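Local coordinates for protein D-aminopeptidase (Burkholderia sp. LK4, PDB 5TZB) that probably cleaves N-terminal beta-amino acid residues from peptides, as a beta-aminopeptidase of the Ntn-hydrolase type in peptidase family S58, at residues V49-L54 / G176-G181; V69-A74 / A171-G176. All coordinates share one frame; numbering follows the deposited sequence.

Contact 1: residues V49-L54 / G176-G181; sequences VGHCTL and GPVAEG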
ATOM      1  N   VAL C  49       4.260 -10.278  28.913  1.00 20.36           N
ATOM      2  CA  VAL C  49       5.487  -9.584  28.513  1.00 21.64           C
ATOM      3  C   VAL C  49       6.685 -10.060  29.323  1.00 23.56           C
ATOM      4  O   VAL C  49       6.589 -10.232  30.544  1.00 25.32           O
ATOM      5  CB  VAL C  49       5.361  -8.040  28.671  1.00 18.98           C
ATOM      6  CG1 VAL C  49       6.659  -7.342  28.245  1.00 18.37           C
ATOM      7  CG2 VAL C  49       4.229  -7.505  27.855  1.00 19.16           C
ATOM      8  N   GLY C  50       7.817 -10.276  28.652  1.00 23.44           N
ATOM      9  CA  GLY C  50       9.045 -10.660  29.341  1.00 22.61           C
ATOM     10  C   GLY C  50      10.258  -9.921  28.796  1.00 22.55           C
ATOM     11  O   GLY C  50      10.343  -9.667  27.604  1.00 21.25           O
ATOM     12  N   HIS C  51      11.186  -9.558  29.674  1.00 23.39           N
ATOM     13  CA  HIS C  51      12.414  -8.881  29.270  1.00 24.09           C
ATOM     14  C   HIS C  51      13.617  -9.788  29.532  1.00 25.98           C
ATOM     15  O   HIS C  51      13.590 -10.622  30.441  1.00 27.96           O
ATOM     16  CB  HIS C  51      12.638  -7.562  30.033  1.00 24.15           C
ATOM     17  CG  HIS C  51      11.587  -6.515  29.815  1.00 23.28           C
ATOM     18  ND1 HIS C  51      11.223  -6.063  28.562  1.00 22.05           N
ATOM     19  CD2 HIS C  51      10.889  -5.762  30.700  1.00 22.83           C
ATOM     20  CE1 HIS C  51      10.307  -5.119  28.685  1.00 21.45           C
ATOM     21  NE2 HIS C  51      10.093  -4.911  29.971  1.00 21.93           N
ATOM     22  N   CYS C  52      14.659  -9.639  28.722  1.00 25.38           N
ATOM     23  CA  CYS C  52      15.995 -10.110  29.086  1.00 26.71           C
ATOM     24  C   CYS C  52      16.951  -8.947  28.879  1.00 27.72           C
ATOM     25  O   CYS C  52      17.078  -8.432  27.772  1.00 26.27           O
ATOM     26  CB  CYS C  52      16.433 -11.326  28.276  1.00 27.66           C
ATOM     27  SG  CYS C  52      18.132 -11.841  28.654  1.00 33.68           S
ATOM     28  N   THR C  53      17.582  -8.509  29.962  1.00 30.37           N
ATOM     29  CA  THR C  53      18.405  -7.305  29.961  1.00 31.89           C
ATOM     30  C   THR C  53      19.894  -7.637  30.034  1.00 33.84           C
ATOM     31  O   THR C  53      20.322  -8.391  30.908  1.00 34.29           O
ATOM     32  CB  THR C  53      18.015  -6.386  31.137  1.00 31.59           C
ATOM     33  OG1 THR C  53      16.622  -6.070  31.026  1.00 30.96           O
ATOM     34  CG2 THR C  53      18.841  -5.088  31.134  1.00 30.68           C
ATOM     35  N   LEU C  54      20.666  -7.117  29.082  1.00 34.84           N
ATOM     36  CA  LEU C  54      22.110  -7.333  29.057  1.00 36.16           C
ATOM     37  C   LEU C  54      22.854  -6.058  29.400  1.00 38.08           C
ATOM     38  O   LEU C  54      22.768  -5.065  28.680  1.00 37.74           O
ATOM     39  CB  LEU C  54      22.560  -7.827  27.685  1.00 35.55           C
ATOM     40  CG  LEU C  54      21.893  -9.123  27.232  1.00 35.34           C
ATOM     41  CD1 LEU C  54      22.431  -9.549  25.873  1.00 35.34           C
ATOM     42  CD2 LEU C  54      22.070 -10.221  28.293  1.00 35.41           C
ATOM     43  N   GLY C 176       0.426  -8.923  34.313  1.00 28.18           N
ATOM     44  CA  GLY C 176       0.704  -7.987  35.394  1.00 28.29           C
ATOM     45  C   GLY C 176       1.617  -6.833  35.006  1.00 28.04           C
ATOM     46  O   GLY C 176       1.805  -6.563  33.821  1.00 27.34           O
ATOM     47  N   PRO C 177       2.183  -6.137  36.007  1.00 28.36           N
ATOM     48  CA  PRO C 177       3.048  -4.968  35.787  1.00 27.71           C
ATOM     49  C   PRO C 177       4.230  -5.271  34.866  1.00 27.41           C
ATOM     50  O   PRO C 177       4.819  -6.353  34.944  1.00 28.39           O
ATOM     51  CB  PRO C 177       3.537  -4.619  37.198  1.00 28.77           C
ATOM     52  CG  PRO C 177       2.472  -5.162  38.107  1.00 29.26           C
ATOM     53  CD  PRO C 177       1.996  -6.423  37.445  1.00 28.78           C
ATOM     54  N   VAL C 178       4.570  -4.312  34.010  1.00 25.52           N
ATOM     55  CA  VAL C 178       5.651  -4.467  33.050  1.00 23.95           C
ATOM     56  C   VAL C 178       6.760  -3.453  33.341  1.00 24.29           C
ATOM     57  O   VAL C 178       6.494  -2.261  33.416  1.00 25.19           O
ATOM     58  CB  VAL C 178       5.149  -4.248  31.601  1.00 22.34           C
ATOM     59  CG1 VAL C 178       6.299  -4.406  30.613  1.00 22.48           C
ATOM     60  CG2 VAL C 178       4.008  -5.187  31.266  1.00 21.10           C
ATOM     61  N   ALA C 179       7.997  -3.916  33.486  1.00 23.84           N
ATOM     62  CA  ALA C 179       9.113  -3.015  33.746  1.00 24.09           C
ATOM     63  C   ALA C 179       9.371  -2.094  32.555  1.00 23.60           C
ATOM     64  O   ALA C 179       9.262  -2.508  31.397  1.00 22.59           O
ATOM     65  CB  ALA C 179      10.377  -3.809  34.098  1.00 24.40           C
ATOM     66  N   GLU C 180       9.706  -0.841  32.843  1.00 23.60           N
ATOM     67  CA  GLU C 180       9.896   0.156  31.793  1.00 23.08           C
ATOM     68  C   GLU C 180      11.305   0.757  31.783  1.00 23.10           C
ATOM     69  O   GLU C 180      12.133   0.461  32.645  1.00 23.04           O
ATOM     70  CB  GLU C 180       8.846   1.270  31.926  1.00 22.28           C
ATOM     71  CG  GLU C 180       7.411   0.779  31.774  1.00 22.45           C
ATOM     72  CD  GLU C 180       6.390   1.880  32.011  1.00 23.32           C
ATOM     73  OE1 GLU C 180       6.419   2.527  33.092  1.00 23.46           O
ATOM     74  OE2 GLU C 180       5.563   2.111  31.108  1.00 23.20           O
ATOM     75  N   GLY C 181      11.583   1.571  30.772  1.00 23.20           N
ATOM     76  CA  GLY C 181      12.863   2.252  30.675  1.00 23.69           C
ATOM     77  C   GLY C 181      13.935   1.398  30.015  1.00 23.99           C
ATOM     78  O   GLY C 181      13.662   0.656  29.056  1.00 23.63           O
TER

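Contact 2: residues V69-A74 / A171-G176; sequences VIEPRA and AAAQTG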
ATOM      1  N   VAL C  69       9.859  -9.699  24.813  1.00 22.75           N
ATOM      2  CA  VAL C  69       8.882 -10.523  24.113  1.00 22.11           C
ATOM      3  C   VAL C  69       7.471 -10.200  24.569  1.00 20.87           C
ATOM      4  O   VAL C  69       7.230  -9.848  25.732  1.00 20.45           O
ATOM      5  CB  VAL C  69       9.133 -12.039  24.300  1.00 23.69           C
ATOM      6  CG1 VAL C  69      10.431 -12.459  23.643  1.00 25.43           C
ATOM      7  CG2 VAL C  69       9.136 -12.401  25.753  1.00 24.61           C
ATOM      8  N   ILE C  70       6.556 -10.266  23.610  1.00 19.69           N
ATOM      9  CA  ILE C  70       5.139 -10.140  23.874  1.00 19.73           C
ATOM     10  C   ILE C  70       4.489 -11.431  23.444  1.00 20.59           C
ATOM     11  O   ILE C  70       4.613 -11.827  22.271  1.00 20.71           O
ATOM     12  CB  ILE C  70       4.488  -8.981  23.100  1.00 19.81           C
ATOM     13  CG1 ILE C  70       5.251  -7.672  23.291  1.00 19.50           C
ATOM     14  CG2 ILE C  70       3.021  -8.821  23.494  1.00 20.27           C
ATOM     15  CD1 ILE C  70       4.804  -6.593  22.317  1.00 17.78           C
ATOM     16  N   GLU C  71       3.802 -12.089  24.374  1.00 20.04           N
ATOM     17  CA  GLU C  71       2.956 -13.229  24.020  1.00 20.16           C
ATOM     18  C   GLU C  71       1.544 -12.695  23.822  1.00 18.09           C
ATOM     19  O   GLU C  71       1.002 -12.062  24.731  1.00 18.39           O
ATOM     20  CB  GLU C  71       2.973 -14.315  25.099  1.00 21.07           C
ATOM     21  CG  GLU C  71       4.326 -14.969  25.328  1.00 23.77           C
ATOM     22  CD  GLU C  71       4.675 -16.030  24.284  1.00 25.65           C
ATOM     23  OE1 GLU C  71       3.968 -16.146  23.253  1.00 26.17           O
ATOM     24  OE2 GLU C  71       5.651 -16.776  24.518  1.00 26.98           O
ATOM     25  N   PRO C  72       0.963 -12.892  22.624  1.00 16.40           N
ATOM     26  CA  PRO C  72      -0.377 -12.364  22.378  1.00 16.83           C
ATOM     27  C   PRO C  72      -1.492 -13.136  23.100  1.00 18.39           C
ATOM     28  O   PRO C  72      -2.592 -12.600  23.213  1.00 19.51           O
ATOM     29  CB  PRO C  72      -0.531 -12.503  20.860  1.00 15.90           C
ATOM     30  CG  PRO C  72       0.355 -13.652  20.510  1.00 15.30           C
ATOM     31  CD  PRO C  72       1.530 -13.528  21.415  1.00 15.16           C
ATOM     32  N   ARG C  73      -1.221 -14.365  23.541  1.00 19.02           N
ATOM     33  CA  ARG C  73      -2.230 -15.224  24.175  1.00 19.97           C
ATOM     34  C   ARG C  73      -1.756 -15.776  25.516  1.00 22.73           C
ATOM     35  O   ARG C  73      -0.568 -15.697  25.851  1.00 23.59           O
ATOM     36  CB  ARG C  73      -2.601 -16.403  23.264  1.00 19.64           C
ATOM     37  CG  ARG C  73      -3.229 -16.034  21.925  1.00 19.78           C
ATOM     38  CD  ARG C  73      -4.677 -15.581  22.081  1.00 19.89           C
ATOM     39  NE  ARG C  73      -5.368 -15.538  20.799  1.00 19.44           N
ATOM     40  CZ  ARG C  73      -6.609 -15.082  20.632  1.00 19.47           C
ATOM     41  NH1 ARG C  73      -7.291 -14.614  21.667  1.00 20.08           N
ATOM     42  NH2 ARG C  73      -7.161 -15.075  19.425  1.00 18.65           N
ATOM     43  N   ALA C  74      -2.689 -16.337  26.286  1.00 23.49           N
ATOM     44  CA  ALA C  74      -2.339 -16.981  27.546  1.00 24.36           C
ATOM     45  C   ALA C  74      -1.487 -18.215  27.274  1.00 24.67           C
ATOM     46  O   ALA C  74      -0.613 -18.561  28.070  1.00 25.57           O
ATOM     47  CB  ALA C  74      -3.602 -17.356  28.342  1.00 24.25           C
ATOM     48  N   ALA C 171      10.701 -17.187  29.058  1.00 29.01           N
ATOM     49  CA  ALA C 171      10.409 -17.808  30.356  1.00 30.59           C
ATOM     50  C   ALA C 171       9.884 -16.786  31.363  1.00 30.32           C
ATOM     51  O   ALA C 171       9.090 -17.124  32.236  1.00 30.28           O
ATOM     52  CB  ALA C 171      11.655 -18.498  30.904  1.00 31.01           C
ATOM     53  N   ALA C 172      10.318 -15.537  31.216  1.00 29.85           N
ATOM     54  CA  ALA C 172       9.924 -14.451  32.110  1.00 29.62           C
ATOM     55  C   ALA C 172       8.613 -13.782  31.700  1.00 29.08           C
ATOM     56  O   ALA C 172       8.091 -12.939  32.431  1.00 28.54           O
ATOM     57  CB  ALA C 172      11.028 -13.409  32.183  1.00 30.34           C
ATOM     58  N   ALA C 173       8.108 -14.132  30.521  1.00 28.25           N
ATOM     59  CA  ALA C 173       6.893 -13.506  29.999  1.00 29.37           C
ATOM     60  C   ALA C 173       5.688 -13.813  30.888  1.00 30.46           C
ATOM     61  O   ALA C 173       5.343 -14.974  31.095  1.00 31.25           O
ATOM     62  CB  ALA C 173       6.628 -13.964  28.578  1.00 28.59           C
ATOM     63  N   GLN C 174       5.033 -12.769  31.388  1.00 30.04           N
ATOM     64  CA  GLN C 174       3.932 -12.967  32.313  1.00 29.61           C
ATOM     65  C   GLN C 174       2.966 -11.784  32.276  1.00 28.57           C
ATOM     66  O   GLN C 174       3.288 -10.710  31.746  1.00 27.43           O
ATOM     67  CB  GLN C 174       4.486 -13.203  33.734  1.00 31.32           C
ATOM     68  CG  GLN C 174       5.168 -12.014  34.372  1.00 32.71           C
ATOM     69  CD  GLN C 174       5.875 -12.370  35.676  1.00 34.81           C
ATOM     70  OE1 GLN C 174       5.998 -13.540  36.030  1.00 35.77           O
ATOM     71  NE2 GLN C 174       6.265 -11.356  36.431  1.00 35.43           N
ATOM     72  N   THR C 175       1.774 -11.982  32.829  1.00 28.47           N
ATOM     73  CA  THR C 175       0.806 -10.899  32.934  1.00 27.89           C
ATOM     74  C   THR C 175       1.232  -9.947  34.054  1.00 28.48           C
ATOM     75  O   THR C 175       2.281 -10.138  34.672  1.00 28.84           O
ATOM     76  CB  THR C 175      -0.615 -11.437  33.205  1.00 28.04           C
ATOM     77  OG1 THR C 175      -1.556 -10.355  33.156  1.00 27.70           O
ATOM     78  CG2 THR C 175      -0.684 -12.140  34.574  1.00 29.15           C
ATOM     79  N   GLY C 176       0.426  -8.923  34.313  1.00 28.18           N
ATOM     80  CA  GLY C 176       0.704  -7.987  35.394  1.00 28.29           C
ATOM     81  C   GLY C 176       1.617  -6.833  35.006  1.00 28.04           C
ATOM     82  O   GLY C 176       1.805  -6.563  33.821  1.00 27.34           O
TER

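Contact 1: residues V49-L54 / G176-G181
His51 NE2 donates a hydrogen bond to the carbonyl O of Ala179, 2.9 Å away. The bond is bent, with an N-H...O angle of 146°. The acceptor sits at the edge of the imidazole, about 21° out of the ring plane. The other ring nitrogen, ND1, bonds to Thr68 OG1 on the adjacent strand. With a partner at each nitrogen, the ring's rotation is probably fixed. CG lies anti to the carbonyl carbon (chi1 -62°), and the ring reaches from the strand to the loop. Ala179 CB adds a lighter touch at the ring carbon, with His51 CD2 at 4.0 Å.

Val178 supplies the apolar half. Val178 CG1 lies 3.8 Å from Val49 CG1. The same Val178 CG1 is 3.9 Å from His51 NE2, set obliquely to the ring. The valines cross at about a right angle, and CG2 of Val178 rests on CB and CG2 of Val49. Val49 is buried, whereas Ala179 is exposed, so the contact runs from the interior out to the surface.

Residues 49-54 lie on strand 48-56, an outermost strand of its five-stranded sheet within this chain. Residues 176-181 belong to the loop between helix 163-172 and strand 190-191. Val49 and His51 face this loop, while Cys52 and Leu54 touch helix 163-172 on the opposite side of the strand. Strand 63-71 is the antiparallel neighbour.

Contact 2: residues V69-A74 / A171-G176
Val69 overlaps the methyl group of Ala173 through one branch, with Val69 CG2 at 4.1 Å from Ala173 CB. Glu71 meets the same methyl with its aliphatic part, Glu71 CG also being 4.1 Å from Ala173 CB. The alanine methyl is thus shared by two side chains that stand two residues apart on one strand. Such residues point to the same side of a beta strand, and the CB atoms of Val69 and Glu71 both face Ala173. Ile70, between them, points away and packs on strand 111-115.

With chi1 at -66°, Val69 CG1 lies opposite the carbonyl carbon, and CG2 is the branch left to meet Ala173. The Glu71 chain bends at chi2 (-79°), so its carboxylate turns aside while CG keeps the contact. OE1 makes a long, weak ion pair with Arg48 NH2.

The contact is small, burying 93 Å² in all, and it is made of carbon against carbon. Val69 is buried, while Glu71 and Ala173 are partly exposed. The packing therefore lies near the border of the core. Helix 163-172 continues it, because Val69 also touches Ala169 and Leu170, and Glu71 touches Leu170.

Ala173 itself is in loop conformation (psi 123°), on the way out of helix 163-172. The arrangement is typical of alpha/beta layer packing: a valine and the aliphatic stem of a glutamate on one sheet face meet an alanine methyl in the segment that follows a covering helix. It is consistent with one helix-sheet interface of the alpha-beta-beta-alpha sandwich of Ntn hydrolases.

The centres of contacts 1 and 2 are 10 Å apart, on the same side of the chain's centre. Strands 48-56 and 63-71 come first and pair antiparallel in one sheet. Helix 163-172 and its following loop come later and meet both. Residues 171-176 lead directly into 176-181, with Gly176 common to the two contacts. Backbone bonds probably join them as well: Gly50 O is 2.8 Å from Val69 N, and Val49 N is 3.0 Å from Gln174 O. The chain leaves the helix on one face, bonds to Val49 at the edge of strand 48-56, and passes to the other face. It wraps round the sheet edge and holds one strand pair from both faces.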